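Local coordinates for hydrazine synthase alpha subunit (Candidatus Kuenenia stuttgartiensis, PDB 5C2V), which catalyses the second half-reaction of the hydrazine synthase complex, in which hydroxylamine condenses with ammonia to give hydrazine, at residues F241-A246 against R256-V261; Q47-Y52 against S227-W232; A184-R189 against Q220-L225; V299-P304 against G311-V316. All coordinates share one frame; numbering follows the deposited sequence.

How the contacts relate
Following the chain from its N terminus, Q47-Y52 comes first, in the loop between strands 31-37 and 58-63, and contact 2 closes its very long loop at S227-W232. Contact 3 is nested inside that loop, joining A184-R189 to Q220-L225. Contact 1 and then contact 4 follow in series, each closing a short hairpin. Strand 228-233 of contact 2 lies beside strand 239-245 of contact 1 in one four-stranded sheet, where S243 OG meets N228 OD1. Contact 3 joins this sheet through N224 ND2 and V244 O, whereas I259 of contact 1 packs on Y300 of contact 4, in the next sheet. Together they tie neighbouring parts of the beta-propeller domain.

Contact 1. Residues F241-A246 against R256-V261; sequences FSSVQA and RVMICV
F241 and C260 begin a run of antiparallel backbone bonding that reaches Q245 and R256. Three residue pairs, F241-C260, S243-M258 and Q245-R256, are each joined by two N-H...O hydrogen bonds, for example F241 N to C260 O at 2.9 Å and C260 N to F241 O at 2.9 Å. Between them lie the non-hydrogen-bonded pairs S242-I259 and V244-V257, and here CA-H groups point at carbonyls: S242 CA is 3.4 Å from M258 O. The strand directions differ by 147°, so the hairpin is twisted.

A sulfur-aromatic contact marks one end. C260 SG lies over a face of the F241 ring, 3.9 Å from the centroid and 24° off the normal, displaced toward the rim atoms CE2 and CZ. Chi1 of 63° puts F241 CG between the backbone N and the carbonyl carbon; the ring beyond it meets C260 SG with one face.

Apolar and polar groups mix farther along the same face. The M258 methyl CE meets Q245 NE2 at 3.3 Å and also lies against S243 CB. Q245 NE2 has a weak hydrogen bond to S243 OG, which is bonded to N228 OD1 as well, and Q245 OE1 bonds to T544. On the reverse face V244 CG2 touches V257 CG2 at 3.9 Å, and S242 OG bonds to R286 O.

The M258 side chain lies about 4 Å from a bound heme c, nearest atoms. Strands 228-233 and 270-273 flank the hairpin, completing a four-stranded antiparallel sheet consistent with a blade of the six-bladed propeller.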
# COMPACT_ATOMS: atom_id res chain seq x y z
N PHE D 241 -4.07 16.78 19.34
CA PHE D 241 -5.21 15.87 19.25
C PHE D 241 -5.16 14.94 18.03
O PHE D 241 -4.24 15.00 17.22
CB PHE D 241 -6.52 16.67 19.22
CG PHE D 241 -6.66 17.58 18.04
CD1 PHE D 241 -6.04 18.82 18.02
CD2 PHE D 241 -7.43 17.21 16.95
CE1 PHE D 241 -6.17 19.67 16.94
CE2 PHE D 241 -7.57 18.06 15.86
CZ PHE D 241 -6.94 19.28 15.86
N SER D 242 -6.17 14.08 17.94
CA SER D 242 -6.29 13.13 16.84
C SER D 242 -7.36 13.59 15.85
O SER D 242 -8.42 14.06 16.25
CB SER D 242 -6.63 11.73 17.36
OG SER D 242 -5.64 11.27 18.27
N SER D 243 -7.06 13.45 14.56
CA SER D 243 -7.97 13.88 13.52
C SER D 243 -8.20 12.77 12.51
O SER D 243 -7.26 12.14 12.03
CB SER D 243 -7.43 15.12 12.81
OG SER D 243 -8.35 15.62 11.86
N VAL D 244 -9.47 12.53 12.17
CA VAL D 244 -9.79 11.52 11.17
C VAL D 244 -9.89 12.19 9.81
O VAL D 244 -10.82 12.95 9.55
CB VAL D 244 -11.11 10.80 11.49
CG1 VAL D 244 -11.47 9.82 10.38
CG2 VAL D 244 -11.02 10.09 12.83
N GLN D 245 -8.93 11.90 8.93
CA GLN D 245 -9.04 12.41 7.57
C GLN D 245 -9.53 11.29 6.68
O GLN D 245 -8.77 10.41 6.26
CB GLN D 245 -7.68 12.95 7.10
CG GLN D 245 -7.06 13.97 8.05
CD GLN D 245 -7.77 15.31 8.01
OE1 GLN D 245 -8.16 15.80 6.95
NE2 GLN D 245 -7.96 15.92 9.18
N ALA D 246 -10.84 11.33 6.41
CA ALA D 246 -11.53 10.36 5.57
C ALA D 246 -11.94 10.88 4.20
O ALA D 246 -12.56 10.13 3.43
CB ALA D 246 -12.75 9.83 6.31
N ARG D 256 -7.13 8.08 6.98
CA ARG D 256 -6.17 7.84 8.06
C ARG D 256 -6.47 8.66 9.31
O ARG D 256 -7.09 9.72 9.23
CB ARG D 256 -4.74 8.14 7.60
CG ARG D 256 -4.06 7.01 6.84
CD ARG D 256 -2.60 7.33 6.54
NE ARG D 256 -2.44 8.11 5.31
CZ ARG D 256 -2.16 7.58 4.13
NH1 ARG D 256 -1.99 6.27 4.00
NH2 ARG D 256 -2.03 8.37 3.06
N VAL D 257 -6.04 8.17 10.47
CA VAL D 257 -6.18 8.93 11.72
C VAL D 257 -4.83 9.50 12.13
O VAL D 257 -3.92 8.75 12.51
CB VAL D 257 -6.75 8.07 12.86
CG1 VAL D 257 -6.80 8.87 14.15
CG2 VAL D 257 -8.13 7.56 12.49
N MET D 258 -4.69 10.82 12.05
CA MET D 258 -3.41 11.48 12.26
C MET D 258 -3.32 12.21 13.59
O MET D 258 -4.32 12.67 14.13
CB MET D 258 -3.14 12.48 11.13
CG MET D 258 -4.05 13.70 11.16
SD MET D 258 -3.42 15.07 10.17
CE MET D 258 -4.81 16.20 10.21
N ILE D 259 -2.11 12.28 14.13
CA ILE D 259 -1.83 13.14 15.27
C ILE D 259 -1.46 14.53 14.76
O ILE D 259 -0.57 14.66 13.91
CB ILE D 259 -0.70 12.59 16.15
CG1 ILE D 259 -1.06 11.18 16.64
CG2 ILE D 259 -0.44 13.51 17.32
CD1 ILE D 259 0.01 10.57 17.50
N CYS D 260 -2.15 15.55 15.26
CA CYS D 260 -1.90 16.91 14.82
C CYS D 260 -2.07 17.93 15.95
O CYS D 260 -2.42 17.57 17.07
CB CYS D 260 -2.84 17.26 13.66
SG CYS D 260 -4.60 17.15 14.06
N VAL D 261 -1.82 19.20 15.64
CA VAL D 261 -1.99 20.27 16.61
C VAL D 261 -2.78 21.43 16.02
O VAL D 261 -2.84 21.60 14.81
CB VAL D 261 -0.64 20.81 17.13
CG1 VAL D 261 0.16 19.70 17.80
CG2 VAL D 261 0.15 21.44 16.01

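Contact 2. Residues Q47-Y52 against S227-W232; sequences QNYPHY and SNFDPW
P50 crosses F229 at about a right angle, its CB over one face of the phenyl ring, 3.7 Å from the centroid and 27° off the normal, a CH-pi contact. The closest approach is to the ring's inner end, with P50 CB 3.4 Å from F229 CG, the atom that chi1 of 58° places between the backbone N and carbonyl carbon. A cis peptide bond precedes P50, and its CG reaches past the phenyl to S227 CB at 3.5 Å.

Y49 comes to the same side of the F229 ring, but obliquely, at CE2. Its own CE2 is 4.0 Å from F229 CE2. F229 and D230 belong to strand 228-233, which borders a four-stranded sheet of the propeller domain, while Q47-Y52 is an irregular connection from a different sheet. D230 has a left-handed backbone (phi 48°), and the CB atoms of the successive residues F229 and D230 both point toward the loop.

D230 and Y49 then reach toward each other tip to tip, with the carboxylate nearly perpendicular to the phenol ring. Y49 OH donates to D230 OD2 at 3.2 Å, met on the syn side and lying near the plane of the Y49 ring at its edge. The same oxygen accepts the backbone N-H of Q288, its stronger partner, and R126 offers D230 OD1 a long, weak ion pair. S227 OG, beside P50 CG, bonds to Y185 N.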
# COMPACT_ATOMS: atom_id res chain seq x y z
N GLN D 47 -14.53 -0.01 20.87
CA GLN D 47 -14.56 -0.31 19.45
C GLN D 47 -15.26 0.81 18.67
O GLN D 47 -15.10 0.92 17.46
CB GLN D 47 -15.24 -1.65 19.18
CG GLN D 47 -16.75 -1.63 19.37
CD GLN D 47 -17.18 -1.72 20.82
OE1 GLN D 47 -16.38 -2.06 21.70
NE2 GLN D 47 -18.45 -1.43 21.08
N ASN D 48 -16.04 1.61 19.38
CA ASN D 48 -16.75 2.74 18.78
C ASN D 48 -16.02 4.08 18.94
O ASN D 48 -16.57 5.13 18.60
CB ASN D 48 -18.16 2.84 19.36
CG ASN D 48 -19.11 1.83 18.74
OD1 ASN D 48 -19.80 1.09 19.45
ND2 ASN D 48 -19.15 1.79 17.41
N TYR D 49 -14.80 4.03 19.46
CA TYR D 49 -13.95 5.21 19.68
C TYR D 49 -13.88 6.08 18.42
O TYR D 49 -13.83 5.55 17.31
CB TYR D 49 -12.55 4.76 20.09
CG TYR D 49 -11.86 5.59 21.15
CD1 TYR D 49 -11.97 5.25 22.49
CD2 TYR D 49 -11.07 6.68 20.81
CE1 TYR D 49 -11.33 5.99 23.47
CE2 TYR D 49 -10.44 7.43 21.78
CZ TYR D 49 -10.57 7.08 23.11
OH TYR D 49 -9.93 7.82 24.07
N PRO D 50 -13.86 7.42 18.57
CA PRO D 50 -13.92 8.30 19.74
C PRO D 50 -15.27 8.34 20.44
O PRO D 50 -15.35 8.84 21.56
CB PRO D 50 -13.60 9.67 19.16
CG PRO D 50 -14.12 9.61 17.79
CD PRO D 50 -13.84 8.20 17.32
N HIS D 51 -16.32 7.82 19.81
CA HIS D 51 -17.63 7.99 20.40
C HIS D 51 -17.73 6.88 21.41
O HIS D 51 -18.01 5.72 21.09
CB HIS D 51 -18.73 7.91 19.34
CG HIS D 51 -20.12 7.96 19.88
ND1 HIS D 51 -20.72 9.13 20.30
CD2 HIS D 51 -21.05 6.98 20.03
CE1 HIS D 51 -21.95 8.87 20.71
NE2 HIS D 51 -22.18 7.58 20.56
N TYR D 52 -17.50 7.27 22.66
CA TYR D 52 -17.25 6.34 23.73
C TYR D 52 -18.00 6.80 24.97
O TYR D 52 -17.68 7.83 25.55
CB TYR D 52 -15.73 6.25 23.98
CG TYR D 52 -15.28 5.42 25.15
CD1 TYR D 52 -15.29 4.03 25.09
CD2 TYR D 52 -14.80 6.02 26.31
CE1 TYR D 52 -14.86 3.26 26.16
CE2 TYR D 52 -14.37 5.26 27.38
CZ TYR D 52 -14.40 3.89 27.30
OH TYR D 52 -13.97 3.13 28.37
N SER D 227 -14.43 12.92 12.90
CA SER D 227 -14.23 13.17 14.32
C SER D 227 -12.84 13.69 14.68
O SER D 227 -11.83 13.09 14.33
CB SER D 227 -14.51 11.89 15.12
OG SER D 227 -15.87 11.51 15.01
N ASN D 228 -12.82 14.82 15.39
CA ASN D 228 -11.62 15.29 16.07
C ASN D 228 -11.76 15.01 17.56
O ASN D 228 -12.79 15.33 18.15
CB ASN D 228 -11.39 16.78 15.82
CG ASN D 228 -10.87 17.07 14.43
OD1 ASN D 228 -10.24 16.22 13.80
ND2 ASN D 228 -11.13 18.27 13.94
N PHE D 229 -10.74 14.42 18.17
CA PHE D 229 -10.88 13.96 19.55
C PHE D 229 -9.57 13.89 20.33
O PHE D 229 -8.50 14.14 19.78
CB PHE D 229 -11.55 12.59 19.57
CG PHE D 229 -10.81 11.54 18.79
CD1 PHE D 229 -11.01 11.40 17.42
CD2 PHE D 229 -9.93 10.68 19.42
CE1 PHE D 229 -10.34 10.43 16.70
CE2 PHE D 229 -9.25 9.71 18.70
CZ PHE D 229 -9.46 9.58 17.34
N ASP D 230 -9.70 13.53 21.60
CA ASP D 230 -8.57 13.42 22.53
C ASP D 230 -7.63 14.62 22.52
O ASP D 230 -6.46 14.50 22.15
CB ASP D 230 -7.78 12.14 22.23
CG ASP D 230 -8.56 10.88 22.54
OD1 ASP D 230 -9.79 10.99 22.77
OD2 ASP D 230 -7.96 9.79 22.55
N PRO D 231 -8.13 15.80 22.94
CA PRO D 231 -7.28 17.00 22.99
C PRO D 231 -6.32 16.98 24.17
O PRO D 231 -6.66 16.46 25.24
CB PRO D 231 -8.30 18.13 23.13
CG PRO D 231 -9.44 17.51 23.85
CD PRO D 231 -9.51 16.08 23.39
N TRP D 232 -5.13 17.55 23.98
CA TRP D 232 -4.13 17.61 25.04
C TRP D 232 -3.28 18.87 24.87
O TRP D 232 -3.61 19.74 24.06
CB TRP D 232 -3.26 16.35 25.03
CG TRP D 232 -2.56 16.08 26.34
CD1 TRP D 232 -1.22 16.02 26.55
CD2 TRP D 232 -3.18 15.83 27.61
NE1 TRP D 232 -0.96 15.74 27.88
CE2 TRP D 232 -2.15 15.62 28.55
CE3 TRP D 232 -4.51 15.76 28.04
CZ2 TRP D 232 -2.40 15.36 29.89
CZ3 TRP D 232 -4.76 15.50 29.38
CH2 TRP D 232 -3.71 15.30 30.28

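Contact 3. Residues A184-R189 against Q220-L225; sequences AYNLYR and QITYNL
Y188 and Q220 cross obliquely, the aliphatic part of the glutamine lying against the tyrosine ring. Q220 CG stands over one face, 4.3 Å from the centroid and displaced toward the rim, a CH-pi contact, while Q220 CB is 3.5 Å from Y188 CE2. CG is anti to the backbone N (chi1 -177°), which sets it over the ring, and the chain continues extended; the amide plane is tilted 35° from the ring.

N186 points into the turning backbone of the partner segment. Its ND2 donates to N224 O at 3.2 Å, and its OD1 has a weak, 3.4 Å bond from T222 OG1. This amide is crowded against the T222 carbonyl in the model, so its exact placing is less sure. The T222 hydroxyl also accepts L187 N-H; the modelled separation is very short and its exact value doubtful. T222 CG2 turns to the leucine, 3.6 Å from L187 CB.

I221 spans L187 and R189, two residues apart. Its CG1 touches L187 CB at 3.7 Å, and its CG2 touches R189 CG at 3.7 Å. The arginine, extended from CG to NE, carries its guanidinium to a salt bridge with D219 and a cation-pi contact with W264.

Strands 186-191 and 216-220 are antiparallel neighbours, and Y188-Q220 is the one bridge between the two segments. Beyond it one backbone bond, I221 N to L187 O at 3.0 Å, remains, and the N186 and T222 side chains make the other polar links as the chain leaves toward strand 228-233, a sheet-to-sheet passage within the beta-propeller domain.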
# COMPACT_ATOMS: atom_id res chain seq x y z
N ALA D 184 -20.46 12.83 14.62
CA ALA D 184 -19.29 13.55 14.12
C ALA D 184 -18.76 14.49 15.19
O ALA D 184 -19.39 15.50 15.51
CB ALA D 184 -19.64 14.31 12.85
N TYR D 185 -17.59 14.17 15.73
CA TYR D 185 -16.98 14.98 16.78
C TYR D 185 -16.15 16.15 16.27
O TYR D 185 -15.64 16.14 15.15
CB TYR D 185 -16.12 14.09 17.68
CG TYR D 185 -16.95 13.29 18.66
CD1 TYR D 185 -17.47 12.05 18.30
CD2 TYR D 185 -17.22 13.78 19.93
CE1 TYR D 185 -18.24 11.32 19.18
CE2 TYR D 185 -17.99 13.05 20.82
CZ TYR D 185 -18.49 11.83 20.44
OH TYR D 185 -19.26 11.10 21.33
N ASN D 186 -16.04 17.17 17.11
CA ASN D 186 -15.16 18.30 16.86
C ASN D 186 -14.65 18.88 18.18
O ASN D 186 -15.03 18.40 19.25
CB ASN D 186 -15.88 19.37 16.04
CG ASN D 186 -15.77 19.13 14.55
OD1 ASN D 186 -14.68 18.86 14.04
ND2 ASN D 186 -16.88 19.25 13.84
N LEU D 187 -13.80 19.90 18.10
CA LEU D 187 -13.25 20.50 19.31
C LEU D 187 -13.96 21.80 19.66
O LEU D 187 -14.25 22.62 18.79
CB LEU D 187 -11.75 20.74 19.17
CG LEU D 187 -10.86 19.49 19.11
CD1 LEU D 187 -9.39 19.87 19.14
CD2 LEU D 187 -11.20 18.54 20.26
N TYR D 188 -14.23 21.98 20.95
CA TYR D 188 -14.86 23.18 21.47
C TYR D 188 -14.01 23.83 22.55
O TYR D 188 -13.43 23.13 23.40
CB TYR D 188 -16.24 22.86 22.05
CG TYR D 188 -17.32 22.58 21.03
CD1 TYR D 188 -17.51 21.29 20.54
CD2 TYR D 188 -18.18 23.58 20.59
CE1 TYR D 188 -18.51 21.02 19.62
CE2 TYR D 188 -19.18 23.32 19.68
CZ TYR D 188 -19.34 22.04 19.19
OH TYR D 188 -20.33 21.78 18.28
N ARG D 189 -13.92 25.15 22.52
CA ARG D 189 -13.35 25.91 23.62
C ARG D 189 -14.48 26.45 24.48
O ARG D 189 -15.53 26.85 23.97
CB ARG D 189 -12.45 27.04 23.12
CG ARG D 189 -13.15 28.15 22.36
CD ARG D 189 -12.19 29.29 22.06
NE ARG D 189 -12.79 30.33 21.22
CZ ARG D 189 -12.16 31.44 20.85
NH1 ARG D 189 -10.91 31.66 21.24
NH2 ARG D 189 -12.78 32.32 20.08
N GLN D 220 -17.02 26.66 18.75
CA GLN D 220 -16.49 25.53 17.98
C GLN D 220 -15.25 25.91 17.19
O GLN D 220 -15.33 26.69 16.24
CB GLN D 220 -17.57 24.98 17.04
CG GLN D 220 -17.13 23.76 16.25
CD GLN D 220 -18.22 23.26 15.31
OE1 GLN D 220 -19.35 23.74 15.34
NE2 GLN D 220 -17.87 22.29 14.47
N ILE D 221 -14.10 25.38 17.60
CA ILE D 221 -12.83 25.73 16.98
C ILE D 221 -12.38 24.82 15.82
O ILE D 221 -11.47 25.18 15.08
CB ILE D 221 -11.71 25.76 18.03
CG1 ILE D 221 -11.49 24.36 18.61
CG2 ILE D 221 -12.04 26.75 19.13
CD1 ILE D 221 -10.43 24.30 19.68
N THR D 222 -13.02 23.67 15.66
CA THR D 222 -12.64 22.73 14.60
C THR D 222 -13.86 22.25 13.82
O THR D 222 -14.84 21.81 14.41
CB THR D 222 -11.89 21.49 15.16
OG1 THR D 222 -12.75 20.76 16.04
CG2 THR D 222 -10.63 21.91 15.90
N TYR D 223 -13.81 22.42 12.51
CA TYR D 223 -14.95 22.13 11.64
C TYR D 223 -14.91 20.82 10.82
O TYR D 223 -15.75 20.62 9.95
CB TYR D 223 -15.19 23.34 10.75
CG TYR D 223 -15.65 24.48 11.62
CD1 TYR D 223 -14.74 25.40 12.13
CD2 TYR D 223 -16.98 24.59 12.00
CE1 TYR D 223 -15.16 26.42 12.97
CE2 TYR D 223 -17.40 25.60 12.83
CZ TYR D 223 -16.49 26.52 13.31
OH TYR D 223 -16.92 27.53 14.14
N ASN D 224 -13.93 19.96 11.09
CA ASN D 224 -13.77 18.69 10.37
C ASN D 224 -15.06 17.87 10.27
O ASN D 224 -15.80 17.74 11.25
CB ASN D 224 -12.69 17.84 11.06
CG ASN D 224 -12.27 16.62 10.23
OD1 ASN D 224 -12.86 16.32 9.20
ND2 ASN D 224 -11.24 15.92 10.70
N LEU D 225 -15.31 17.32 9.08
CA LEU D 225 -16.52 16.53 8.83
C LEU D 225 -16.44 15.15 9.46
O LEU D 225 -17.45 14.45 9.57
CB LEU D 225 -16.77 16.41 7.32
CG LEU D 225 -17.49 17.59 6.67
CD1 LEU D 225 -17.70 17.36 5.19
CD2 LEU D 225 -18.82 17.84 7.37

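Contact 4. Residues V299-P304 against G311-V316; sequences VYVESP and GQLAAV
A314 CB is the bump and the Y300 ring the flat wall it rests against: the methyl lies over one face, 3.9 Å from the centroid and 28° off the normal, a CH-pi contact. It sits toward the phenol end, 3.5 Å from Y300 CZ. Chi1 of 61° sets Y300 CG between backbone N and carbonyl carbon; the ring beyond presents a face to A314 CB. E302 OE1 borders the same methyl at 3.9 Å, and V316 CG2 comes obliquely to Y300 CE1.

Y300, E302 and A314 occupy one face of an antiparallel beta hairpin, strands 297-303 and 312-317, the middle pair of a four-stranded propeller sheet. Y300 N reaches A314 O at 2.9 Å and A314 N returns to Y300 O, both bonds nearly straight; E302 and Q312 pair likewise, but with each donor well above the carbonyl plane. The strands are twisted, 133° between their directions.

On the reverse face aliphatic side chains meet. V299 CG2 rests against A315 CB at 4.1 Å, and the V301 and L313 side chains cross at a slant, with V301 CG2 4.1 Å from L313 CD2; P340 covers both. G311 presents no side chain, and its CA comes within 4.1 Å of S303 CA. E302 forms a salt bridge with K328, and P304 and Q312 pack on Y305 of the second subunit.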
# COMPACT_ATOMS: atom_id res chain seq x y z
N VAL D 299 3.70 10.10 22.90
CA VAL D 299 3.38 8.71 23.15
C VAL D 299 1.89 8.51 22.97
O VAL D 299 1.08 9.19 23.60
CB VAL D 299 3.80 8.26 24.56
CG1 VAL D 299 3.30 6.85 24.84
CG2 VAL D 299 5.31 8.34 24.72
N TYR D 300 1.52 7.59 22.09
CA TYR D 300 0.12 7.42 21.74
C TYR D 300 -0.28 5.96 21.60
O TYR D 300 0.56 5.08 21.43
CB TYR D 300 -0.20 8.17 20.45
CG TYR D 300 0.58 7.70 19.23
CD1 TYR D 300 1.90 8.08 19.04
CD2 TYR D 300 -0.02 6.89 18.27
CE1 TYR D 300 2.61 7.65 17.93
CE2 TYR D 300 0.68 6.47 17.16
CZ TYR D 300 1.99 6.85 16.99
OH TYR D 300 2.69 6.43 15.89
N VAL D 301 -1.59 5.73 21.68
CA VAL D 301 -2.15 4.40 21.49
C VAL D 301 -2.34 4.14 20.01
O VAL D 301 -3.08 4.86 19.32
CB VAL D 301 -3.50 4.24 22.22
CG1 VAL D 301 -4.19 2.96 21.77
CG2 VAL D 301 -3.29 4.26 23.72
N GLU D 302 -1.64 3.12 19.52
CA GLU D 302 -1.78 2.69 18.14
C GLU D 302 -2.64 1.44 18.10
O GLU D 302 -2.20 0.36 18.49
CB GLU D 302 -0.40 2.43 17.52
CG GLU D 302 -0.38 2.39 16.01
CD GLU D 302 1.00 2.12 15.46
OE1 GLU D 302 1.65 3.06 14.96
OE2 GLU D 302 1.45 0.95 15.52
N SER D 303 -3.87 1.60 17.63
CA SER D 303 -4.83 0.52 17.57
C SER D 303 -4.79 -0.18 16.22
O SER D 303 -4.71 0.48 15.18
CB SER D 303 -6.24 1.04 17.86
OG SER D 303 -6.66 1.96 16.87
N PRO D 304 -4.86 -1.52 16.24
CA PRO D 304 -4.90 -2.36 15.04
C PRO D 304 -6.02 -1.94 14.09
O PRO D 304 -5.85 -1.97 12.87
CB PRO D 304 -5.16 -3.75 15.60
CG PRO D 304 -4.64 -3.71 16.98
CD PRO D 304 -4.92 -2.32 17.47
N GLY D 311 -5.01 -0.92 22.05
CA GLY D 311 -3.98 -1.31 21.09
C GLY D 311 -2.60 -1.35 21.72
O GLY D 311 -2.46 -1.62 22.91
N GLN D 312 -1.58 -1.14 20.90
CA GLN D 312 -0.21 -1.06 21.40
C GLN D 312 0.20 0.38 21.68
O GLN D 312 -0.60 1.31 21.52
CB GLN D 312 0.76 -1.70 20.40
CG GLN D 312 0.45 -3.15 20.09
CD GLN D 312 0.49 -4.03 21.32
OE1 GLN D 312 1.22 -3.76 22.27
NE2 GLN D 312 -0.31 -5.09 21.31
N LEU D 313 1.45 0.57 22.10
CA LEU D 313 1.96 1.91 22.38
C LEU D 313 3.06 2.30 21.40
O LEU D 313 4.05 1.58 21.24
CB LEU D 313 2.50 1.98 23.81
CG LEU D 313 1.49 1.86 24.96
CD1 LEU D 313 2.19 2.00 26.30
CD2 LEU D 313 0.39 2.90 24.81
N ALA D 314 2.88 3.44 20.74
CA ALA D 314 3.88 3.94 19.80
C ALA D 314 4.36 5.33 20.21
O ALA D 314 3.68 6.02 20.97
CB ALA D 314 3.32 3.96 18.39
N ALA D 315 5.53 5.73 19.72
CA ALA D 315 6.08 7.02 20.08
C ALA D 315 6.87 7.68 18.95
O ALA D 315 7.60 7.02 18.21
CB ALA D 315 6.97 6.87 21.31
N VAL D 316 6.71 9.00 18.83
CA VAL D 316 7.52 9.80 17.91
C VAL D 316 7.91 11.11 18.58
O VAL D 316 7.07 11.76 19.20
CB VAL D 316 6.78 10.10 16.58
CG1 VAL D 316 6.74 8.86 15.70
CG2 VAL D 316 5.38 10.62 16.84